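Local coordinates for glycosyl hydrolases family 31 family protein (Aspergillus niger, PDB 6DRU) that releases alpha-xylose from the non-reducing terminal glucose of xyloglucan oligosaccharides, as an alpha-xylosidase of glycoside hydrolase family 31, at residues 276-281 / 587-592; 537-542 / 696-701; 543-548 / 552-557. All blocks are in the same frame, centred on the assembly; numbering follows the deposited sequence.

Contact 1 (276-281 / 587-592); sequences NIPVSM and SYIHLR
Pro278 and Ile589 form the centre of this small apolar contact. The CG2 methyl of Ile589 comes up against the pyrrolidine ring, 3.8 Å from Pro278 CG, and the two side chains meet at an oblique angle. The same methyl lies 3.6 Å from the carbonyl oxygen Pro278 O, so one branch of the isoleucine touches both ring and backbone of the proline. Ile589 reaches further with its longer branch, whose tip CD1 lies 4.2 Å from CG2 of Ile277, a looser touch. With chi1 at -68°, CG2 stands anti to the backbone N of Ile589 and CG1 lies beside that N; the two branches thus serve neighbouring residues of the loop. His590 adds its ring, NE2 lying 3.8 Å from Pro278 CD, and the proline and histidine side chains cross at about a right angle. His590 is exposed, whereas Ile589, one residue earlier on the helix, is buried.

Asn276, the first residue to leave helical geometry after helix 262-274, has the positive phi (58°) of a Schellman motif; Ile277 and Pro278 then run past helix 582-594, the CA atoms of Pro278 and Ile589 being 7.4 Å apart. Val279 turns its CB the other way, and its side chain packs on Phe272 and on strand 252-254. Ser280 OG is hydrogen-bonded to the hydroxyl of Tyr593, a polar tie to the helix just beyond Arg592.

In the TIM barrel the contact joins the loop between helix 262-274 and strand 281-284 to helix 582-594, which follows strand 554-555 in the chain. Ile277 also touches Phe272 and Val586, while Ile589 rests on Tyr252 of strand 252-254, which runs parallel to both 281-284 and 554-555.

Contact 2 (537-542 / 696-701); sequences YRELYV and APLQHI
The carboxylate of Glu539 accepts a hydrogen bond at OE2 from the backbone N of Asn658, while its methylene CG lies 4.0 Å from CD1 of Leu698. The acid's chain is extended; CG is anti to the backbone N (chi1 -179°) and faces the leucine across the contact, while the carboxylate leads away from it. Leu698 carries most of the contact from the turn. Its CD1 methyl rests against Glu539 and Val542, which are one helical turn apart, touching the carbonyl oxygen Glu539 O and the valine CG1, each at 3.7 Å. Val542 presents CG1 crosswise to the leucine, the two side chains meeting at about a right angle, and this methyl also lies 3.6 Å from Leu698 O.

Leu698 is held at the corner of a type I beta turn running from Pro697 to His700 and closed by His700 N to Pro697 O (3.2 Å). The turn links strands 690-695 and 703-705 in the C-terminal family region and rests on helix 535-548 of the TIM-barrel region. Helix 582-594 lies alongside, with Ile584 touching both Val542 and Gln699, and Trp492 of helix 492-508 packs on Glu539 and Leu540.

Contact 3 (543-548 / 552-557); sequences RWLAWT and PFMRTH. With XYS (alpha-D-xylopyranose), chain N.
The strand here leads into the alpha-xylose pocket, where His557 meets the bound sugar. His557 NE2 donates a bent hydrogen bond to O4 of the xylose (3.1 Å, N-H...O 143°) and is hydrogen-bonded to O3 at 3.0 Å, where either partner could be the donor. Both hydroxyls lie at the edge of the imidazole ring, O4 in its plane. The sugar is also hydrogen-bonded to Asp285, Arg470 and the proton donor Asp487.

Beside the histidine, Arg555 lays one face of its guanidinium under His557 CB, which stands 3.3 Å above the plane toward the rim. A salt bridge to Asp516 and a cation-pi contact with Trp484 hold that group; the Arg555 side chain is about 8 Å from those of the active-site residues Asp395 and Asp487.

The unit is an alpha-to-beta step of the TIM barrel: helix 535-548 is followed by the short, weakly bonded strand 554-555, which pairs in parallel with strand 252-254 and so brings the last barrel strand beside the first. The CB atoms of Phe553 and Arg555 point away from the helix. Met554 serves the other side, its extended side chain crossing those of Leu545 and Thr548 at about a right angle. Its end methyl CE lies 3.7 Å from Leu545 CD1, and its CG packs alongside Thr548 OG1. Thr548 holds OG1 between its backbone N and carbonyl carbon (chi1 67°), from where it donates to Leu545 O at 2.7 Å, approaching 27° from the carbonyl plane. This hydroxyl is thereby bonded back within the helix and meets the methionine by packing. Farther along, Leu545 CD2 comes within 4.4 Å of Thr556 CB, while the Thr556 hydroxyl pairs with Asn572 and Tyr541.

How the contacts relate
Contact 3 lies about 12 Å from each of the other two, centre to centre; contacts 1 and 2 are about 17 Å apart. Along the chain, contact 3 is nested inside the loops closed by contacts 1 and 2, which cross each other. Contacts 2 and 3 use successive turns of helix 535-548, and helix 582-594 of contact 1 follows strand 554-555. Direct ties join them: Tyr588 OH to Gln699 O, Arg592 NH2 to Pro552 O, and Arg543 NH2 to Ala696 O, all probable hydrogen bonds. The C-terminal region is thus joined through helices 535-548 and 582-594 to the segment that carries His557 into the xylose pocket.

Contact 1 (276-281 / 587-592)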
loop_
_atom_site.group_PDB
_atom_site.type_symbol
_atom_site.label_atom_id
_atom_site.label_comp_id
_atom_site.label_asym_id
_atom_site.label_seq_id
_atom_site.Cartn_x
_atom_site.Cartn_y
_atom_site.Cartn_z
ATOM N N ASN A 276 35.167 -25.866 47.174
ATOM C CA ASN A 276 35.558 -24.536 47.646
ATOM C C ASN A 276 35.889 -23.599 46.482
ATOM O O ASN A 276 36.843 -22.819 46.539
ATOM C CB ASN A 276 36.729 -24.624 48.628
ATOM C CG ASN A 276 36.711 -23.513 49.660
ATOM O OD1 ASN A 276 35.648 -23.087 50.113
ATOM N ND2 ASN A 276 37.892 -23.034 50.035
ATOM N N ILE A 277 35.095 -23.673 45.420
ATOM C CA ILE A 277 35.247 -22.808 44.251
ATOM C C ILE A 277 34.144 -21.756 44.298
ATOM O O ILE A 277 32.960 -22.123 44.363
ATOM C CB ILE A 277 35.193 -23.604 42.940
ATOM C CG1 ILE A 277 36.271 -24.687 42.928
ATOM C CG2 ILE A 277 35.359 -22.674 41.748
ATOM C CD1 ILE A 277 36.315 -25.491 41.648
ATOM N N PRO A 278 34.472 -20.466 44.268
ATOM C CA PRO A 278 33.431 -19.439 44.396
ATOM C C PRO A 278 32.603 -19.292 43.128
ATOM O O PRO A 278 33.112 -19.389 42.009
ATOM C CB PRO A 278 34.231 -18.165 44.688
ATOM C CG PRO A 278 35.551 -18.407 44.040
ATOM C CD PRO A 278 35.822 -19.882 44.171
ATOM N N VAL A 279 31.309 -19.053 43.322
ATOM C CA VAL A 279 30.376 -18.768 42.236
ATOM C C VAL A 279 29.344 -17.775 42.758
ATOM O O VAL A 279 28.892 -17.874 43.903
ATOM C CB VAL A 279 29.720 -20.060 41.693
ATOM C CG1 VAL A 279 28.962 -20.794 42.790
ATOM C CG2 VAL A 279 28.803 -19.747 40.519
ATOM N N SER A 280 28.993 -16.796 41.924
ATOM C CA SER A 280 28.112 -15.714 42.345
ATOM C C SER A 280 26.683 -15.843 41.835
ATOM O O SER A 280 25.767 -15.309 42.470
ATOM C CB SER A 280 28.682 -14.364 41.897
ATOM O OG SER A 280 29.864 -14.045 42.608
ATOM N N MET A 281 26.456 -16.536 40.722
ATOM C CA MET A 281 25.110 -16.652 40.180
ATOM C C MET A 281 24.997 -17.938 39.372
ATOM O O MET A 281 25.894 -18.271 38.593
ATOM C CB MET A 281 24.751 -15.443 39.307
ATOM C CG MET A 281 23.256 -15.176 39.214
ATOM S SD MET A 281 22.787 -14.204 37.770
ATOM C CE MET A 281 23.398 -12.585 38.220
ATOM N N SER A 587 41.858 -20.310 38.650
ATOM C CA SER A 587 42.707 -19.154 38.919
ATOM C C SER A 587 42.077 -17.872 38.391
ATOM O O SER A 587 42.098 -16.837 39.068
ATOM C CB SER A 587 44.090 -19.359 38.302
ATOM O OG SER A 587 44.045 -19.232 36.890
ATOM N N TYR A 588 41.505 -17.921 37.186
ATOM C CA TYR A 588 40.851 -16.740 36.636
ATOM C C TYR A 588 39.563 -16.411 37.377
ATOM O O TYR A 588 39.167 -15.242 37.437
ATOM C CB TYR A 588 40.590 -16.935 35.144
ATOM C CG TYR A 588 41.815 -16.692 34.292
ATOM C CD1 TYR A 588 42.260 -15.400 34.039
ATOM C CD2 TYR A 588 42.535 -17.750 33.752
ATOM C CE1 TYR A 588 43.383 -15.168 33.267
ATOM C CE2 TYR A 588 43.658 -17.528 32.978
ATOM C CZ TYR A 588 44.077 -16.236 32.739
ATOM O OH TYR A 588 45.193 -16.006 31.969
ATOM N N ILE A 589 38.893 -17.421 37.938
ATOM C CA ILE A 589 37.735 -17.156 38.790
ATOM C C ILE A 589 38.159 -16.373 40.025
ATOM O O ILE A 589 37.502 -15.402 40.420
ATOM C CB ILE A 589 37.033 -18.475 39.166
ATOM C CG1 ILE A 589 36.378 -19.100 37.933
ATOM C CG2 ILE A 589 36.000 -18.238 40.259
ATOM C CD1 ILE A 589 35.672 -20.409 38.215
ATOM N N HIS A 590 39.265 -16.779 40.653
ATOM C CA HIS A 590 39.769 -16.048 41.811
ATOM C C HIS A 590 40.266 -14.660 41.423
ATOM O O HIS A 590 40.049 -13.691 42.159
ATOM C CB HIS A 590 40.881 -16.847 42.489
ATOM C CG HIS A 590 40.381 -17.940 43.382
ATOM N ND1 HIS A 590 40.562 -19.276 43.096
ATOM C CD2 HIS A 590 39.711 -17.893 44.557
ATOM C CE1 HIS A 590 40.023 -20.006 44.057
ATOM N NE2 HIS A 590 39.500 -19.191 44.955
ATOM N N LEU A 591 40.941 -14.545 40.275
ATOM C CA LEU A 591 41.396 -13.238 39.810
ATOM C C LEU A 591 40.220 -12.296 39.584
ATOM O O LEU A 591 40.319 -11.091 39.847
ATOM C CB LEU A 591 42.215 -13.391 38.528
ATOM C CG LEU A 591 42.658 -12.095 37.845
ATOM C CD1 LEU A 591 43.534 -11.269 38.776
ATOM C CD2 LEU A 591 43.381 -12.390 36.537
ATOM N N ARG A 592 39.099 -12.829 39.091
ATOM C CA ARG A 592 37.906 -12.014 38.889
ATOM C C ARG A 592 37.441 -11.394 40.200
ATOM O O ARG A 592 37.135 -10.198 40.262
ATOM C CB ARG A 592 36.798 -12.864 38.265
ATOM C CG ARG A 592 35.461 -12.154 38.118
ATOM C CD ARG A 592 35.511 -11.102 37.026
ATOM N NE ARG A 592 34.247 -10.381 36.907
ATOM C CZ ARG A 592 33.991 -9.475 35.968
ATOM N NH1 ARG A 592 34.912 -9.173 35.063
ATOM N NH2 ARG A 592 32.812 -8.870 35.936
#

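Contact 2 (537-542 / 696-701)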
loop_
_atom_site.group_PDB
_atom_site.type_symbol
_atom_site.label_atom_id
_atom_site.label_comp_id
_atom_site.label_asym_id
_atom_site.label_seq_id
_atom_site.Cartn_x
_atom_site.Cartn_y
_atom_site.Cartn_z
ATOM N N TYR A 537 39.457 -28.079 21.654
ATOM C CA TYR A 537 38.498 -27.130 22.205
ATOM C C TYR A 537 38.837 -26.734 23.635
ATOM O O TYR A 537 38.514 -25.617 24.057
ATOM C CB TYR A 537 37.080 -27.701 22.156
ATOM C CG TYR A 537 36.063 -26.735 22.714
ATOM C CD1 TYR A 537 35.751 -25.565 22.034
ATOM C CD2 TYR A 537 35.448 -26.969 23.936
ATOM C CE1 TYR A 537 34.837 -24.669 22.543
ATOM C CE2 TYR A 537 34.532 -26.076 24.453
ATOM C CZ TYR A 537 34.232 -24.929 23.751
ATOM O OH TYR A 537 33.322 -24.034 24.258
ATOM N N ARG A 538 39.468 -27.628 24.399
ATOM C CA ARG A 538 39.925 -27.257 25.733
ATOM C C ARG A 538 40.870 -26.064 25.677
ATOM O O ARG A 538 40.837 -25.193 26.554
ATOM C CB ARG A 538 40.596 -28.451 26.409
ATOM C CG ARG A 538 39.624 -29.464 26.984
ATOM C CD ARG A 538 40.317 -30.782 27.261
ATOM N NE ARG A 538 39.544 -31.625 28.166
ATOM C CZ ARG A 538 39.942 -32.818 28.596
ATOM N NH1 ARG A 538 41.106 -33.310 28.198
ATOM N NH2 ARG A 538 39.176 -33.516 29.423
ATOM N N GLU A 539 41.723 -26.009 24.651
ATOM C CA GLU A 539 42.593 -24.850 24.473
ATOM C C GLU A 539 41.778 -23.596 24.186
ATOM O O GLU A 539 41.999 -22.543 24.795
ATOM C CB GLU A 539 43.588 -25.114 23.342
ATOM C CG GLU A 539 44.556 -23.969 23.088
ATOM C CD GLU A 539 45.308 -24.121 21.781
ATOM O OE1 GLU A 539 44.936 -25.005 20.980
ATOM O OE2 GLU A 539 46.271 -23.357 21.553
ATOM N N LEU A 540 40.820 -23.697 23.261
ATOM C CA LEU A 540 39.989 -22.547 22.911
ATOM C C LEU A 540 39.201 -22.039 24.112
ATOM O O LEU A 540 39.108 -20.826 24.332
ATOM C CB LEU A 540 39.045 -22.914 21.767
ATOM C CG LEU A 540 38.019 -21.852 21.362
ATOM C CD1 LEU A 540 38.696 -20.533 21.012
ATOM C CD2 LEU A 540 37.171 -22.348 20.201
ATOM N N TYR A 541 38.621 -22.950 24.898
ATOM C CA TYR A 541 37.797 -22.525 26.024
ATOM C C TYR A 541 38.621 -21.793 27.075
ATOM O O TYR A 541 38.173 -20.784 27.631
ATOM C CB TYR A 541 37.087 -23.726 26.650
ATOM C CG TYR A 541 36.221 -23.339 27.827
ATOM C CD1 TYR A 541 34.962 -22.788 27.632
ATOM C CD2 TYR A 541 36.666 -23.510 29.132
ATOM C CE1 TYR A 541 34.168 -22.424 28.703
ATOM C CE2 TYR A 541 35.880 -23.148 30.208
ATOM C CZ TYR A 541 34.631 -22.606 29.986
ATOM O OH TYR A 541 33.840 -22.244 31.052
ATOM N N VAL A 542 39.826 -22.286 27.367
ATOM C CA VAL A 542 40.649 -21.655 28.395
ATOM C C VAL A 542 41.088 -20.266 27.948
ATOM O O VAL A 542 41.129 -19.325 28.749
ATOM C CB VAL A 542 41.847 -22.557 28.743
ATOM C CG1 VAL A 542 42.847 -21.808 29.608
ATOM C CG2 VAL A 542 41.365 -23.809 29.460
ATOM N N ALA A 696 52.949 -15.652 26.063
ATOM C CA ALA A 696 51.528 -15.955 26.212
ATOM C C ALA A 696 51.328 -17.464 26.237
ATOM O O ALA A 696 50.882 -18.058 25.247
ATOM C CB ALA A 696 50.707 -15.312 25.093
ATOM N N PRO A 697 51.658 -18.122 27.355
ATOM C CA PRO A 697 51.289 -19.537 27.497
ATOM C C PRO A 697 49.784 -19.687 27.651
ATOM O O PRO A 697 49.065 -18.682 27.694
ATOM C CB PRO A 697 52.044 -19.974 28.757
ATOM C CG PRO A 697 52.190 -18.721 29.549
ATOM C CD PRO A 697 52.359 -17.611 28.547
ATOM N N LEU A 698 49.286 -20.922 27.750
ATOM C CA LEU A 698 47.842 -21.121 27.758
ATOM C C LEU A 698 47.192 -20.566 29.019
ATOM O O LEU A 698 46.015 -20.190 28.983
ATOM C CB LEU A 698 47.513 -22.609 27.595
ATOM C CG LEU A 698 46.088 -23.072 27.903
ATOM C CD1 LEU A 698 45.138 -22.590 26.821
ATOM C CD2 LEU A 698 46.029 -24.584 28.030
ATOM N N GLN A 699 47.939 -20.464 30.116
ATOM C CA GLN A 699 47.395 -19.982 31.376
ATOM C C GLN A 699 47.446 -18.466 31.513
ATOM O O GLN A 699 46.886 -17.930 32.476
ATOM C CB GLN A 699 48.144 -20.612 32.556
ATOM C CG GLN A 699 48.778 -21.961 32.258
ATOM C CD GLN A 699 50.152 -21.836 31.631
ATOM O OE1 GLN A 699 50.848 -20.841 31.833
ATOM N NE2 GLN A 699 50.549 -22.845 30.864
ATOM N N HIS A 700 48.104 -17.766 30.592
ATOM C CA HIS A 700 48.284 -16.322 30.677
ATOM C C HIS A 700 47.602 -15.642 29.499
ATOM O O HIS A 700 47.810 -16.031 28.346
ATOM C CB HIS A 700 49.773 -15.960 30.710
ATOM C CG HIS A 700 50.476 -16.410 31.953
ATOM N ND1 HIS A 700 49.804 -16.748 33.107
ATOM C CD2 HIS A 700 51.792 -16.585 32.220
ATOM C CE1 HIS A 700 50.675 -17.107 34.033
ATOM N NE2 HIS A 700 51.888 -17.018 33.520
ATOM N N ILE A 701 46.791 -14.635 29.790
ATOM C CA ILE A 701 46.169 -13.795 28.769
ATOM C C ILE A 701 46.936 -12.479 28.702
ATOM O O ILE A 701 47.171 -11.862 29.751
ATOM C CB ILE A 701 44.674 -13.548 29.057
ATOM C CG1 ILE A 701 44.086 -12.601 28.009
ATOM C CG2 ILE A 701 44.452 -13.035 30.479
ATOM C CD1 ILE A 701 42.616 -12.364 28.166
#

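Contact 3 (543-548 / 552-557)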
loop_
_atom_site.group_PDB
_atom_site.type_symbol
_atom_site.label_atom_id
_atom_site.label_comp_id
_atom_site.label_asym_id
_atom_site.label_seq_id
_atom_site.Cartn_x
_atom_site.Cartn_y
_atom_site.Cartn_z
ATOM N N ARG A 543 41.406 -20.109 26.660
ATOM C CA ARG A 543 41.678 -18.778 26.127
ATOM C C ARG A 543 40.452 -17.883 26.246
ATOM O O ARG A 543 40.560 -16.709 26.622
ATOM C CB ARG A 543 42.125 -18.876 24.668
ATOM C CG ARG A 543 43.443 -19.599 24.450
ATOM C CD ARG A 543 44.603 -18.822 25.044
ATOM N NE ARG A 543 45.883 -19.289 24.524
ATOM C CZ ARG A 543 47.060 -18.790 24.884
ATOM N NH1 ARG A 543 47.121 -17.804 25.770
ATOM N NH2 ARG A 543 48.177 -19.274 24.358
ATOM N N TRP A 544 39.274 -18.426 25.932
ATOM C CA TRP A 544 38.044 -17.641 25.961
ATOM C C TRP A 544 37.645 -17.292 27.391
ATOM O O TRP A 544 37.301 -16.143 27.688
ATOM C CB TRP A 544 36.931 -18.418 25.257
ATOM C CG TRP A 544 35.885 -17.572 24.602
ATOM C CD1 TRP A 544 35.329 -16.426 25.089
ATOM C CD2 TRP A 544 35.262 -17.814 23.335
ATOM N NE1 TRP A 544 34.399 -15.938 24.202
ATOM C CE2 TRP A 544 34.339 -16.773 23.117
ATOM C CE3 TRP A 544 35.397 -18.811 22.363
ATOM C CZ2 TRP A 544 33.556 -16.700 21.969
ATOM C CZ3 TRP A 544 34.617 -18.737 21.224
ATOM C CH2 TRP A 544 33.710 -17.689 21.036
ATOM N N LEU A 545 37.677 -18.281 28.290
ATOM C CA LEU A 545 37.315 -18.043 29.684
ATOM C C LEU A 545 38.233 -17.012 30.327
ATOM O O LEU A 545 37.794 -16.216 31.166
ATOM C CB LEU A 545 37.352 -19.364 30.459
ATOM C CG LEU A 545 36.735 -19.455 31.860
ATOM C CD1 LEU A 545 37.686 -18.961 32.943
ATOM C CD2 LEU A 545 35.420 -18.693 31.914
ATOM N N ALA A 546 39.513 -17.013 29.951
ATOM C CA ALA A 546 40.444 -16.029 30.491
ATOM C C ALA A 546 40.052 -14.615 30.081
ATOM O O ALA A 546 40.193 -13.670 30.865
ATOM C CB ALA A 546 41.868 -16.347 30.036
ATOM N N TRP A 547 39.552 -14.453 28.852
ATOM C CA TRP A 547 39.166 -13.127 28.379
ATOM C C TRP A 547 37.966 -12.590 29.148
ATOM O O TRP A 547 37.900 -11.392 29.446
ATOM C CB TRP A 547 38.867 -13.171 26.882
ATOM C CG TRP A 547 38.333 -11.880 26.345
ATOM C CD1 TRP A 547 38.784 -10.624 26.631
ATOM C CD2 TRP A 547 37.240 -11.716 25.435
ATOM N NE1 TRP A 547 38.042 -9.687 25.951
ATOM C CE2 TRP A 547 37.087 -10.333 25.210
ATOM C CE3 TRP A 547 36.377 -12.604 24.786
ATOM C CZ2 TRP A 547 36.107 -9.818 24.366
ATOM C CZ3 TRP A 547 35.405 -12.091 23.949
ATOM C CH2 TRP A 547 35.278 -10.712 23.745
ATOM N N THR A 548 37.006 -13.459 29.476
ATOM C CA THR A 548 35.809 -13.011 30.178
ATOM C C THR A 548 36.124 -12.452 31.559
ATOM O O THR A 548 35.294 -11.735 32.126
ATOM C CB THR A 548 34.808 -14.160 30.298
ATOM O OG1 THR A 548 35.336 -15.167 31.170
ATOM C CG2 THR A 548 34.540 -14.770 28.933
ATOM N N PRO A 552 33.000 -6.599 31.246
ATOM C CA PRO A 552 32.086 -6.022 32.245
ATOM C C PRO A 552 31.392 -7.059 33.107
ATOM O O PRO A 552 31.153 -6.807 34.294
ATOM C CB PRO A 552 31.090 -5.238 31.383
ATOM C CG PRO A 552 31.894 -4.825 30.200
ATOM C CD PRO A 552 32.808 -5.990 29.915
ATOM N N PHE A 553 31.077 -8.227 32.552
ATOM C CA PHE A 553 30.516 -9.328 33.321
ATOM C C PHE A 553 31.162 -10.625 32.865
ATOM O O PHE A 553 31.249 -10.889 31.663
ATOM C CB PHE A 553 28.991 -9.403 33.166
ATOM C CG PHE A 553 28.262 -8.253 33.803
ATOM C CD1 PHE A 553 27.900 -8.301 35.140
ATOM C CD2 PHE A 553 27.946 -7.122 33.067
ATOM C CE1 PHE A 553 27.234 -7.242 35.733
ATOM C CE2 PHE A 553 27.281 -6.062 33.654
ATOM C CZ PHE A 553 26.925 -6.122 34.988
ATOM N N MET A 554 31.619 -11.425 33.823
ATOM C CA MET A 554 32.258 -12.703 33.541
ATOM C C MET A 554 31.207 -13.802 33.652
ATOM O O MET A 554 30.732 -14.107 34.752
ATOM C CB MET A 554 33.420 -12.954 34.499
ATOM C CG MET A 554 34.254 -14.174 34.152
ATOM S SD MET A 554 35.337 -14.683 35.497
ATOM C CE MET A 554 36.161 -16.086 34.750
ATOM N N ARG A 555 30.842 -14.391 32.516
ATOM C CA ARG A 555 29.819 -15.428 32.480
ATOM C C ARG A 555 30.192 -16.469 31.437
ATOM O O ARG A 555 30.588 -16.122 30.320
ATOM C CB ARG A 555 28.435 -14.840 32.172
ATOM C CG ARG A 555 27.440 -15.847 31.610
ATOM C CD ARG A 555 26.069 -15.222 31.390
ATOM N NE ARG A 555 25.255 -15.991 30.449
ATOM C CZ ARG A 555 25.302 -15.836 29.130
ATOM N NH1 ARG A 555 26.123 -14.939 28.606
ATOM N NH2 ARG A 555 24.532 -16.570 28.337
ATOM N N THR A 556 30.065 -17.739 31.810
ATOM C CA THR A 556 30.266 -18.854 30.899
ATOM C C THR A 556 28.919 -19.472 30.550
ATOM O O THR A 556 28.012 -19.526 31.387
ATOM C CB THR A 556 31.197 -19.907 31.510
ATOM O OG1 THR A 556 31.369 -20.991 30.588
ATOM C CG2 THR A 556 30.636 -20.436 32.828
ATOM N N HIS A 557 28.795 -19.928 29.308
ATOM C CA HIS A 557 27.551 -20.486 28.796
ATOM C C HIS A 557 27.837 -21.101 27.435
ATOM O O HIS A 557 28.790 -20.715 26.753
ATOM C CB HIS A 557 26.457 -19.414 28.684
ATOM C CG HIS A 557 25.174 -19.916 28.100
ATOM N ND1 HIS A 557 24.410 -20.889 28.708
ATOM C CD2 HIS A 557 24.523 -19.586 26.960
ATOM C CE1 HIS A 557 23.342 -21.134 27.970
ATOM N NE2 HIS A 557 23.387 -20.356 26.903
HETATM C C1 XYS N . 18.972 -18.939 22.658
HETATM C C2 XYS N . 19.969 -18.205 23.524
HETATM C C3 XYS N . 20.832 -19.215 24.247
HETATM C C4 XYS N . 19.952 -20.200 24.984
HETATM C C5 XYS N . 18.929 -20.774 24.028
HETATM O O1 XYS N . 19.662 -19.748 21.734
HETATM O O2 XYS N . 20.773 -17.373 22.721
HETATM O O3 XYS N . 21.671 -18.552 25.165
HETATM O O4 XYS N . 20.747 -21.242 25.498
HETATM O O5 XYS N . 18.148 -19.737 23.475
#